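Local coordinates for protein mariner Mos1 transposase (Drosophila mauritiana, PDB 4MDB) that moves the Mos1 transposon by a cut-and-paste mechanism, its RNase H-like catalytic domain holding divalent metal ions, at residues Gln102-Asn107 with Arg140-Thr145. The protein carries 1 engineered substitution. Residues are numbered along the deposited sequence; the frame is centred on the assembly and turned at random.
Sequences QLINLN and RDTLET
Leu103 and Leu143 meet through their branch ends: CD1 of Leu103 lies 3.7 Å from CD2 of Leu143 and almost as near its CG, the two side chains crossing at about a right angle. This small apolar junction illustrates how nearly parallel helical segments, here 102-107 and 140-145 with axes 20° apart and approaching to 10.6 Å, can touch through just four side chains. The second apolar touch is looser. CG2 of Thr142 stands 4.2 Å from CG1 of Ile104 and 4.3 Å from CD1 of Leu103, lying loosely against both.

The contact between the two segments is wholly apolar; the polar group beside it, the Thr142 hydroxyl, is bound by residues outside them. A chi1 of -69° sets OG1 beside the backbone N and turns the methyl toward Ile104 and Leu103. The hydroxyl hydrogen-bonds to Ala138 O, one turn back, and to Gln100 NE2 of the facing helix. A polar link thus accompanies the apolar one.

Ile104 marks the exposed border, while Leu103 and Leu143 both also rest on Phe126 of strand 125-127. Helices 96-113 and 137-146 therefore pack side by side over the central sheet of the RNase H-like fold, with Trp148 also touching Leu143.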
loop_
_atom_site.group_PDB
_atom_site.type_symbol
_atom_site.label_atom_id
_atom_site.label_comp_id
_atom_site.label_asym_id
_atom_site.label_seq_id
_atom_site.Cartn_x
_atom_site.Cartn_y
_atom_site.Cartn_z
ATOM N N GLN A 102 -8.618 1.751 -11.245
ATOM C CA GLN A 102 -7.839 0.815 -10.528
ATOM C C GLN A 102 -8.573 0.174 -9.335
ATOM O O GLN A 102 -8.395 -1.012 -9.130
ATOM C CB GLN A 102 -6.561 1.507 -10.075
ATOM C CG GLN A 102 -5.589 1.718 -11.266
ATOM C CD GLN A 102 -4.327 2.407 -10.841
ATOM O OE1 GLN A 102 -4.337 3.177 -9.881
ATOM N NE2 GLN A 102 -3.231 2.144 -11.531
ATOM N N LEU A 103 -9.248 0.970 -8.548
ATOM C CA LEU A 103 -9.955 0.451 -7.380
ATOM C C LEU A 103 -11.027 -0.511 -7.827
ATOM O O LEU A 103 -11.221 -1.548 -7.205
ATOM C CB LEU A 103 -10.533 1.537 -6.531
ATOM C CG LEU A 103 -9.588 2.544 -5.852
ATOM C CD1 LEU A 103 -10.384 3.570 -5.134
ATOM C CD2 LEU A 103 -8.711 1.803 -4.875
ATOM N N ILE A 104 -11.743 -0.125 -8.897
ATOM C CA ILE A 104 -12.757 -1.045 -9.455
ATOM C C ILE A 104 -12.154 -2.365 -9.940
ATOM O O ILE A 104 -12.686 -3.433 -9.666
ATOM C CB ILE A 104 -13.592 -0.331 -10.515
ATOM C CG1 ILE A 104 -14.479 0.715 -9.838
ATOM C CG2 ILE A 104 -14.399 -1.334 -11.359
ATOM C CD1 ILE A 104 -15.009 1.803 -10.768
ATOM N N ASN A 105 -11.022 -2.344 -10.637
ATOM C CA ASN A 105 -10.359 -3.538 -11.061
ATOM C C ASN A 105 -9.806 -4.360 -9.890
ATOM O O ASN A 105 -9.834 -5.538 -9.886
ATOM C CB ASN A 105 -9.232 -3.164 -12.003
ATOM C CG ASN A 105 -9.755 -2.513 -13.259
ATOM O OD1 ASN A 105 -10.905 -2.680 -13.557
ATOM N ND2 ASN A 105 -8.925 -1.767 -13.994
ATOM N N LEU A 106 -9.295 -3.664 -8.870
ATOM C CA LEU A 106 -8.769 -4.305 -7.693
ATOM C C LEU A 106 -9.890 -5.087 -7.010
ATOM O O LEU A 106 -9.645 -6.171 -6.539
ATOM C CB LEU A 106 -8.185 -3.239 -6.685
ATOM C CG LEU A 106 -7.938 -3.703 -5.216
ATOM C CD1 LEU A 106 -6.943 -4.796 -5.084
ATOM C CD2 LEU A 106 -7.313 -2.525 -4.391
ATOM N N ASN A 107 -11.087 -4.520 -6.949
ATOM C CA ASN A 107 -12.224 -5.163 -6.309
ATOM C C ASN A 107 -12.530 -6.464 -7.092
ATOM O O ASN A 107 -12.859 -7.473 -6.481
ATOM C CB ASN A 107 -13.431 -4.223 -6.316
ATOM C CG ASN A 107 -14.644 -4.823 -5.687
ATOM O OD1 ASN A 107 -15.738 -4.981 -6.332
ATOM N ND2 ASN A 107 -14.504 -5.200 -4.516
ATOM N N ARG A 140 -13.316 9.101 -3.604
ATOM C CA ARG A 140 -13.931 8.982 -2.264
ATOM C C ARG A 140 -15.307 8.331 -2.449
ATOM O O ARG A 140 -15.658 7.424 -1.701
ATOM C CB ARG A 140 -14.028 10.310 -1.518
ATOM C CG ARG A 140 -12.688 10.777 -0.963
ATOM C CD ARG A 140 -12.907 11.990 -0.078
ATOM N NE ARG A 140 -11.679 12.623 0.357
ATOM C CZ ARG A 140 -11.333 12.811 1.623
ATOM N NH1 ARG A 140 -12.121 12.386 2.612
ATOM N NH2 ARG A 140 -10.186 13.420 1.916
ATOM N N ASP A 141 -15.983 8.733 -3.498
ATOM C CA ASP A 141 -17.330 8.133 -3.843
ATOM C C ASP A 141 -17.200 6.642 -4.135
ATOM O O ASP A 141 -17.981 5.787 -3.645
ATOM C CB ASP A 141 -17.921 8.856 -5.060
ATOM C CG ASP A 141 -18.442 10.268 -4.726
ATOM O OD1 ASP A 141 -18.334 10.665 -3.537
ATOM O OD2 ASP A 141 -18.927 10.993 -5.649
ATOM N N THR A 142 -16.226 6.304 -4.939
ATOM C CA THR A 142 -16.026 4.925 -5.320
ATOM C C THR A 142 -15.709 4.045 -4.081
ATOM O O THR A 142 -16.181 2.889 -3.944
ATOM C CB THR A 142 -14.921 4.814 -6.400
ATOM O OG1 THR A 142 -15.414 5.400 -7.617
ATOM C CG2 THR A 142 -14.461 3.409 -6.623
ATOM N N LEU A 143 -14.904 4.571 -3.130
ATOM C CA LEU A 143 -14.554 3.823 -1.959
ATOM C C LEU A 143 -15.791 3.631 -1.060
ATOM O O LEU A 143 -15.877 2.606 -0.428
ATOM C CB LEU A 143 -13.407 4.490 -1.154
ATOM C CG LEU A 143 -12.064 4.263 -1.796
ATOM C CD1 LEU A 143 -11.061 5.314 -1.204
ATOM C CD2 LEU A 143 -11.490 2.823 -1.650
ATOM N N GLU A 144 -16.636 4.635 -1.002
ATOM C CA GLU A 144 -17.924 4.580 -0.241
ATOM C C GLU A 144 -18.817 3.518 -0.865
ATOM O O GLU A 144 -19.441 2.765 -0.154
ATOM C CB GLU A 144 -18.717 5.891 -0.358
ATOM C CG GLU A 144 -18.346 7.038 0.547
ATOM C CD GLU A 144 -19.215 8.279 0.300
ATOM O OE1 GLU A 144 -18.767 9.400 0.648
ATOM O OE2 GLU A 144 -20.346 8.131 -0.227
ATOM N N THR A 145 -18.908 3.516 -2.190
ATOM C CA THR A 145 -19.744 2.523 -2.928
ATOM C C THR A 145 -19.195 1.087 -2.740
ATOM O O THR A 145 -19.946 0.130 -2.450
ATOM C CB THR A 145 -19.833 2.918 -4.422
ATOM O OG1 THR A 145 -20.546 4.176 -4.479
ATOM C CG2 THR A 145 -20.624 1.917 -5.134
#